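Local coordinates for hypothetical protein PH1789 (Pyrococcus horikoshii, PDB 1WR2) that is of uncharacterised function but carries an ATP-grasp domain, a fold in which helices pack against antiparallel beta sheets, at residues K2-R7 with L29-L34; Y23-V28 with V228-I233; I124-D129 with K209-N214. One frame throughout, in Å; residues are numbered along the deposited sequence.

Contact 1 of 3, residues K2-R7 with L29-L34; sequences KEEAVR and LKAYGL
Lys-2 and Ala-5 meet Ala-31 and Tyr-32 where the first turn of the N-terminal helix 3-14 packs on the type I beta turn Lys-30 to Gly-33 that leads out of helix 22-30 of this ATP-grasp protein. Lys-2 holds the N-cap position, and its chain can be followed outward. CB lies obliquely to the Tyr-32 ring, 3.8 Å from CE2. CG, placed anti to the backbone N (chi1 173°), comes to 3.7 Å from the CB of Ala-31 and also nears that residue's O. CD stays near the same oxygen; the chain bends at chi2 and again at chi4, and NZ turns back to lie 3.8 Å from Ala-31 O. A long aliphatic chain thus covers a small methyl while its charge remains at the surface. Ala-5 suits the place because its side chain ends at CB, letting the helix come close: that methyl stands 4.1 Å from Ala-31 CB and meets the Tyr-32 ring at its edge, near the ring plane, 3.9 Å from CE2. The tyrosine hydroxyl has its stronger hydrogen bond with the carboxylate of Asp-203, the last residue of helix 187-203; Lys-2 N adds a weak one of 3.3 Å to Tyr-32 OH.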
# COMPACT_ATOMS: atom_id res chain seq x y z
N LYS A 2 8.72 -4.28 16.16
CA LYS A 2 9.06 -5.50 15.43
C LYS A 2 10.39 -5.26 14.73
O LYS A 2 10.52 -4.36 13.90
CB LYS A 2 7.97 -5.83 14.41
CG LYS A 2 8.33 -7.00 13.50
CD LYS A 2 8.46 -8.30 14.28
CE LYS A 2 9.13 -9.37 13.44
NZ LYS A 2 8.44 -9.59 12.14
N GLU A 3 11.39 -6.08 15.07
CA GLU A 3 12.72 -5.95 14.50
C GLU A 3 12.77 -5.91 12.97
O GLU A 3 13.48 -5.08 12.40
CB GLU A 3 13.63 -7.07 15.02
CG GLU A 3 15.09 -6.89 14.64
CD GLU A 3 15.60 -5.48 14.93
OE1 GLU A 3 15.48 -5.03 16.09
OE2 GLU A 3 16.11 -4.82 13.99
N GLU A 4 12.04 -6.80 12.31
CA GLU A 4 12.04 -6.84 10.85
C GLU A 4 11.71 -5.48 10.24
O GLU A 4 12.30 -5.07 9.25
CB GLU A 4 11.06 -7.90 10.35
CG GLU A 4 10.93 -8.00 8.83
CD GLU A 4 12.28 -8.12 8.12
OE1 GLU A 4 13.17 -8.84 8.62
OE2 GLU A 4 12.44 -7.50 7.04
N ALA A 5 10.76 -4.78 10.86
CA ALA A 5 10.36 -3.46 10.37
C ALA A 5 11.49 -2.46 10.54
O ALA A 5 11.81 -1.72 9.61
CB ALA A 5 9.11 -2.98 11.12
N VAL A 6 12.08 -2.44 11.73
CA VAL A 6 13.18 -1.53 12.02
C VAL A 6 14.37 -1.82 11.11
O VAL A 6 15.15 -0.93 10.77
CB VAL A 6 13.64 -1.66 13.50
CG1 VAL A 6 14.85 -0.77 13.76
CG2 VAL A 6 12.51 -1.29 14.44
N ARG A 7 14.49 -3.08 10.71
CA ARG A 7 15.58 -3.52 9.85
C ARG A 7 15.42 -2.92 8.45
O ARG A 7 16.33 -2.26 7.93
CB ARG A 7 15.59 -5.04 9.75
CG ARG A 7 16.94 -5.64 9.38
CD ARG A 7 16.76 -6.85 8.48
NE ARG A 7 16.46 -6.44 7.12
CZ ARG A 7 15.94 -7.23 6.19
NH1 ARG A 7 15.64 -8.49 6.48
NH2 ARG A 7 15.71 -6.77 4.97
N LEU A 29 4.68 -3.40 6.56
CA LEU A 29 3.30 -3.77 6.82
C LEU A 29 3.16 -5.23 7.21
O LEU A 29 2.49 -5.55 8.20
CB LEU A 29 2.44 -3.45 5.59
CG LEU A 29 2.46 -1.98 5.13
CD1 LEU A 29 1.46 -1.80 3.99
CD2 LEU A 29 2.09 -1.06 6.27
N LYS A 30 3.79 -6.13 6.46
CA LYS A 30 3.72 -7.55 6.77
C LYS A 30 4.28 -7.87 8.15
O LYS A 30 3.77 -8.75 8.85
CB LYS A 30 4.46 -8.38 5.71
CG LYS A 30 3.74 -8.45 4.37
CD LYS A 30 4.43 -9.41 3.40
CE LYS A 30 5.80 -8.91 2.99
NZ LYS A 30 6.41 -9.81 1.97
N ALA A 31 5.34 -7.17 8.54
CA ALA A 31 5.98 -7.38 9.84
C ALA A 31 4.99 -7.17 10.98
O ALA A 31 5.23 -7.60 12.11
CB ALA A 31 7.17 -6.44 9.99
N TYR A 32 3.87 -6.50 10.68
CA TYR A 32 2.85 -6.23 11.67
C TYR A 32 1.56 -7.01 11.39
O TYR A 32 0.50 -6.71 11.91
CB TYR A 32 2.58 -4.72 11.76
CG TYR A 32 3.56 -4.01 12.67
CD1 TYR A 32 3.26 -3.78 14.01
CD2 TYR A 32 4.81 -3.62 12.20
CE1 TYR A 32 4.18 -3.18 14.86
CE2 TYR A 32 5.74 -3.01 13.05
CZ TYR A 32 5.42 -2.80 14.38
OH TYR A 32 6.32 -2.20 15.22
N GLY A 33 1.68 -8.02 10.53
CA GLY A 33 0.54 -8.86 10.22
C GLY A 33 -0.57 -8.31 9.35
O GLY A 33 -1.63 -8.93 9.27
N LEU A 34 -0.35 -7.16 8.73
CA LEU A 34 -1.36 -6.56 7.85
C LEU A 34 -1.54 -7.44 6.62
O LEU A 34 -0.61 -8.11 6.19
CB LEU A 34 -0.92 -5.15 7.45
CG LEU A 34 -1.15 -4.10 8.54
CD1 LEU A 34 -0.29 -2.87 8.32
CD2 LEU A 34 -2.64 -3.75 8.55

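Contact 2 of 3, residues Y23-V28 with V228-I233; sequences YEAKQV and VDSRII
Ala-25 and Ile-232 touch at the centre of this contact, where the axes of helix segment 23-28 and strand segment 230-233 cross at 88°, 7.1 Å apart. Ala-25 directs its methyl at the strand: its CB is 3.7 Å from Ile-232 CG1, and its CA is 3.6 Å from Ile-232 CD1. The small alanine side chain allows the helix backbone to come this close. Ser-230 OG, near the same methyl, is hydrogen-bonded to Asp-212 O on the adjacent strand. Next comes Lys-26, extended beyond CG, which carries its ammonium past the helix to the irregular part of the strand just before Ser-230. There NZ gives a 3.0 Å hydrogen bond to Val-228 O, approaching from above the carbonyl plane, 53° out of it. Salt bridges to Glu-22 and Glu-39 also grip this nitrogen, which would offset the cost of burying its charge. Val-28, one turn on from Ala-25, crosses Ile-232 obliquely, CB 3.8 Å from CD1. The isoleucine's CG1, anti to the carbonyl carbon (chi1 -64°), meets Ala-25, and an extended chi2 carries CD1 to Val-28. Such a helix laid across a face of an antiparallel sheet is a feature of the alpha+beta architecture of the ATP-grasp fold.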
# COMPACT_ATOMS: atom_id res chain seq x y z
N TYR A 23 7.62 -2.22 -2.36
CA TYR A 23 7.98 -3.48 -1.73
C TYR A 23 8.58 -3.30 -0.36
O TYR A 23 8.38 -4.15 0.51
CB TYR A 23 8.90 -4.32 -2.64
CG TYR A 23 10.36 -3.93 -2.65
CD1 TYR A 23 11.21 -4.29 -1.60
CD2 TYR A 23 10.90 -3.19 -3.70
CE1 TYR A 23 12.56 -3.93 -1.61
CE2 TYR A 23 12.24 -2.83 -3.72
CZ TYR A 23 13.07 -3.20 -2.67
OH TYR A 23 14.38 -2.81 -2.68
N GLU A 24 9.29 -2.19 -0.13
CA GLU A 24 9.90 -1.94 1.18
C GLU A 24 8.83 -1.58 2.20
O GLU A 24 8.88 -2.01 3.35
CB GLU A 24 10.91 -0.79 1.11
CG GLU A 24 12.05 -1.04 0.15
CD GLU A 24 12.89 0.20 -0.08
OE1 GLU A 24 12.31 1.30 -0.17
OE2 GLU A 24 14.13 0.07 -0.19
N ALA A 25 7.87 -0.76 1.77
CA ALA A 25 6.77 -0.36 2.63
C ALA A 25 6.00 -1.61 3.06
O ALA A 25 5.73 -1.81 4.25
CB ALA A 25 5.84 0.60 1.89
N LYS A 26 5.65 -2.45 2.09
CA LYS A 26 4.90 -3.67 2.38
C LYS A 26 5.61 -4.63 3.33
O LYS A 26 4.95 -5.38 4.06
CB LYS A 26 4.51 -4.36 1.08
CG LYS A 26 3.40 -3.61 0.36
CD LYS A 26 3.12 -4.23 -0.99
CE LYS A 26 1.92 -3.58 -1.66
NZ LYS A 26 1.71 -4.18 -3.01
N GLN A 27 6.93 -4.62 3.32
CA GLN A 27 7.69 -5.46 4.23
C GLN A 27 7.39 -4.96 5.64
O GLN A 27 7.24 -5.74 6.57
CB GLN A 27 9.19 -5.35 3.94
CG GLN A 27 9.66 -6.18 2.75
CD GLN A 27 11.12 -5.92 2.41
OE1 GLN A 27 11.43 -4.94 1.73
NE2 GLN A 27 12.01 -6.77 2.89
N VAL A 28 7.32 -3.64 5.80
CA VAL A 28 7.02 -3.06 7.11
C VAL A 28 5.61 -3.48 7.51
O VAL A 28 5.36 -3.89 8.65
CB VAL A 28 7.10 -1.53 7.08
CG1 VAL A 28 6.65 -0.95 8.41
CG2 VAL A 28 8.52 -1.09 6.77
N VAL A 228 -3.48 -3.22 -1.52
CA VAL A 228 -2.98 -3.25 -2.88
C VAL A 228 -1.70 -2.46 -3.13
O VAL A 228 -0.84 -2.89 -3.89
CB VAL A 228 -4.08 -2.78 -3.86
CG1 VAL A 228 -3.59 -2.86 -5.29
CG2 VAL A 228 -5.32 -3.66 -3.67
N ASP A 229 -1.58 -1.30 -2.49
CA ASP A 229 -0.38 -0.48 -2.65
C ASP A 229 -0.19 0.23 -1.32
O ASP A 229 -1.13 0.31 -0.52
CB ASP A 229 -0.57 0.54 -3.77
CG ASP A 229 0.74 1.08 -4.31
OD1 ASP A 229 1.74 1.09 -3.57
OD2 ASP A 229 0.78 1.49 -5.49
N SER A 230 1.01 0.75 -1.08
CA SER A 230 1.30 1.45 0.16
C SER A 230 2.53 2.34 0.00
O SER A 230 3.42 2.05 -0.79
CB SER A 230 1.56 0.46 1.29
OG SER A 230 1.96 1.11 2.49
N ARG A 231 2.55 3.43 0.75
CA ARG A 231 3.69 4.33 0.71
C ARG A 231 4.05 4.71 2.14
O ARG A 231 3.18 4.91 2.99
CB ARG A 231 3.38 5.59 -0.10
CG ARG A 231 2.40 6.54 0.55
CD ARG A 231 2.43 7.89 -0.15
NE ARG A 231 2.60 8.98 0.80
CZ ARG A 231 3.40 10.02 0.60
NH1 ARG A 231 4.10 10.13 -0.53
NH2 ARG A 231 3.49 10.98 1.52
N ILE A 232 5.35 4.76 2.40
CA ILE A 232 5.85 5.13 3.72
C ILE A 232 6.96 6.15 3.53
O ILE A 232 7.89 5.93 2.75
CB ILE A 232 6.40 3.90 4.48
CG1 ILE A 232 5.28 2.88 4.74
CG2 ILE A 232 7.02 4.33 5.80
CD1 ILE A 232 5.75 1.63 5.47
N ILE A 233 6.84 7.28 4.23
CA ILE A 233 7.85 8.33 4.19
C ILE A 233 8.51 8.35 5.57
O ILE A 233 7.84 8.54 6.59
CB ILE A 233 7.23 9.72 3.92
CG1 ILE A 233 6.49 9.72 2.58
CG2 ILE A 233 8.33 10.79 3.95
CD1 ILE A 233 7.34 9.25 1.40

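Contact 3 of 3, residues I124-D129 with K209-N214; sequences IGVTED and KEMDLN
Ile-124 and Val-126 pair with Leu-213 and Met-211 in an antiparallel ladder, the short axes 4.5 Å apart and 176° between their directions. Each of these two hydrogen-bonded pairs exchanges two backbone bonds. Leu-213 N reaches Ile-124 O at 2.8 Å, nearly along the C=O axis, while Val-126 N to Met-211 O is 2.7 Å long. Between them sits the non-hydrogen-bonded pair Gly-125 and Asp-212, whose backbones draw close enough for Asp-212 CA to make a CA-H...O contact with Ile-124 O.

On one face the side chains of both bonded pairs are apolar. Val-126 and Met-211 lie side by side and point the same way, Val-126 CB 3.6 Å from Met-211 CG; chi1 of 70°, between backbone N and carbonyl carbon, sets CG there. Ile-124 CB meets Leu-213 CG at 4.1 Å. Branched and flexible apolar chains suit this face because helix 187-203 covers it, and Leu-29 of helix 22-30 touches Met-211 and Leu-213. These are two central strands of the six-stranded antiparallel sheet in this ATP-grasp protein, with strands 133-140 and 225-234 as their outer neighbours.

Farther along, Lys-209 and Glu-210 form a classic beta bulge opposite Ile-233 of the neighbouring strand. Glu-210 CB packs against Val-126 O, and its carboxylate, which has its salt bridge to Arg-231, is also within a weak 3.3 Å bond of Lys-209 NZ through OE1. A water accepts from Glu-128 N and donates to Glu-210 OE1, spanning the strands where the direct backbone bonds give way. Glu-128 CB rests 3.4 Å from Lys-209 O, while its OE2 pairs with Lys-235.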
# COMPACT_ATOMS: atom_id res chain seq x y z
N ILE A 124 -6.44 4.15 4.18
CA ILE A 124 -6.00 4.39 5.54
C ILE A 124 -4.74 5.24 5.44
O ILE A 124 -3.74 4.82 4.84
CB ILE A 124 -5.69 3.09 6.29
CG1 ILE A 124 -6.99 2.33 6.58
CG2 ILE A 124 -4.96 3.41 7.59
CD1 ILE A 124 -6.78 0.97 7.24
N GLY A 125 -4.81 6.44 6.00
CA GLY A 125 -3.67 7.34 5.97
C GLY A 125 -3.13 7.68 7.34
O GLY A 125 -3.83 7.57 8.34
N VAL A 126 -1.87 8.09 7.38
CA VAL A 126 -1.19 8.47 8.61
C VAL A 126 -0.32 9.69 8.35
O VAL A 126 0.45 9.74 7.39
CB VAL A 126 -0.31 7.32 9.14
CG1 VAL A 126 0.54 7.80 10.31
CG2 VAL A 126 -1.18 6.16 9.59
N THR A 127 -0.48 10.70 9.20
CA THR A 127 0.32 11.91 9.10
C THR A 127 0.75 12.23 10.52
O THR A 127 0.21 11.67 11.48
CB THR A 127 -0.49 13.09 8.54
OG1 THR A 127 -1.61 13.37 9.40
CG2 THR A 127 -0.99 12.77 7.14
N GLU A 128 1.74 13.11 10.65
CA GLU A 128 2.23 13.53 11.95
C GLU A 128 2.07 15.03 12.10
O GLU A 128 2.58 15.80 11.28
CB GLU A 128 3.70 13.16 12.12
CG GLU A 128 4.25 13.58 13.48
CD GLU A 128 5.71 13.25 13.65
OE1 GLU A 128 6.53 13.79 12.87
OE2 GLU A 128 6.04 12.46 14.55
N ASP A 129 1.38 15.45 13.15
CA ASP A 129 1.16 16.87 13.43
C ASP A 129 2.25 17.40 14.35
O ASP A 129 2.72 16.70 15.25
CB ASP A 129 -0.21 17.07 14.08
CG ASP A 129 -0.46 18.52 14.46
OD1 ASP A 129 -0.95 19.29 13.61
OD2 ASP A 129 -0.15 18.89 15.60
N LYS A 209 7.28 9.39 9.23
CA LYS A 209 6.73 10.74 9.17
C LYS A 209 5.26 10.61 8.75
O LYS A 209 4.36 11.13 9.41
CB LYS A 209 7.49 11.58 8.14
CG LYS A 209 6.99 13.00 7.97
CD LYS A 209 7.85 13.74 6.93
CE LYS A 209 7.45 15.20 6.78
NZ LYS A 209 6.07 15.33 6.24
N GLU A 210 5.03 9.89 7.65
CA GLU A 210 3.68 9.67 7.16
C GLU A 210 3.59 8.41 6.30
O GLU A 210 4.60 7.87 5.86
CB GLU A 210 3.19 10.89 6.37
CG GLU A 210 4.16 11.40 5.32
CD GLU A 210 3.69 12.67 4.65
OE1 GLU A 210 3.39 13.65 5.37
OE2 GLU A 210 3.61 12.69 3.41
N MET A 211 2.37 7.94 6.09
CA MET A 211 2.19 6.74 5.28
C MET A 211 0.72 6.55 4.95
O MET A 211 -0.15 7.28 5.41
CB MET A 211 2.69 5.51 6.05
CG MET A 211 1.80 5.14 7.24
SD MET A 211 2.46 3.83 8.29
CE MET A 211 2.03 2.38 7.39
N ASP A 212 0.46 5.56 4.12
CA ASP A 212 -0.91 5.23 3.78
C ASP A 212 -0.95 3.86 3.16
O ASP A 212 0.09 3.30 2.79
CB ASP A 212 -1.53 6.26 2.83
CG ASP A 212 -0.84 6.31 1.49
OD1 ASP A 212 -0.76 5.26 0.81
OD2 ASP A 212 -0.39 7.41 1.11
N LEU A 213 -2.15 3.31 3.12
CA LEU A 213 -2.41 2.02 2.53
C LEU A 213 -3.45 2.47 1.52
O LEU A 213 -4.56 2.84 1.90
CB LEU A 213 -3.04 1.07 3.54
CG LEU A 213 -2.47 0.91 4.95
CD1 LEU A 213 -3.02 -0.37 5.52
CD2 LEU A 213 -0.95 0.88 4.95
N ASN A 214 -3.09 2.46 0.24
CA ASN A 214 -3.98 2.93 -0.81
C ASN A 214 -3.50 2.40 -2.16
O ASN A 214 -2.42 2.76 -2.62
CB ASN A 214 -3.97 4.47 -0.80
CG ASN A 214 -4.86 5.08 -1.87
OD1 ASN A 214 -5.54 4.38 -2.60
ND2 ASN A 214 -4.86 6.41 -1.94
O HOH W 1 3.09 14.50 8.30

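In the fold
From the N terminus, helix 3-14 leads through the short strand 19-20 into helix 22-30, and contact 1 closes this first, short loop when 29-34 returns to 2-7. Contact 2 opens at 23-28, before contact 1 has closed, so the two cross; it waits some 200 residues for strand 225-234. Within that span contact 3 opens and closes, pairing 124-129 with 209-214. Contacts 1 and 2 share helix 22-30, which also reaches the sheet near contact 3. Contacts 2 and 3 meet in the six-stranded sheet through the adjacent strands 225-234 and 208-218, where Ile-233 N probably hydrogen-bonds to Glu-210 O. Together they join the N-terminal helices to that sheet.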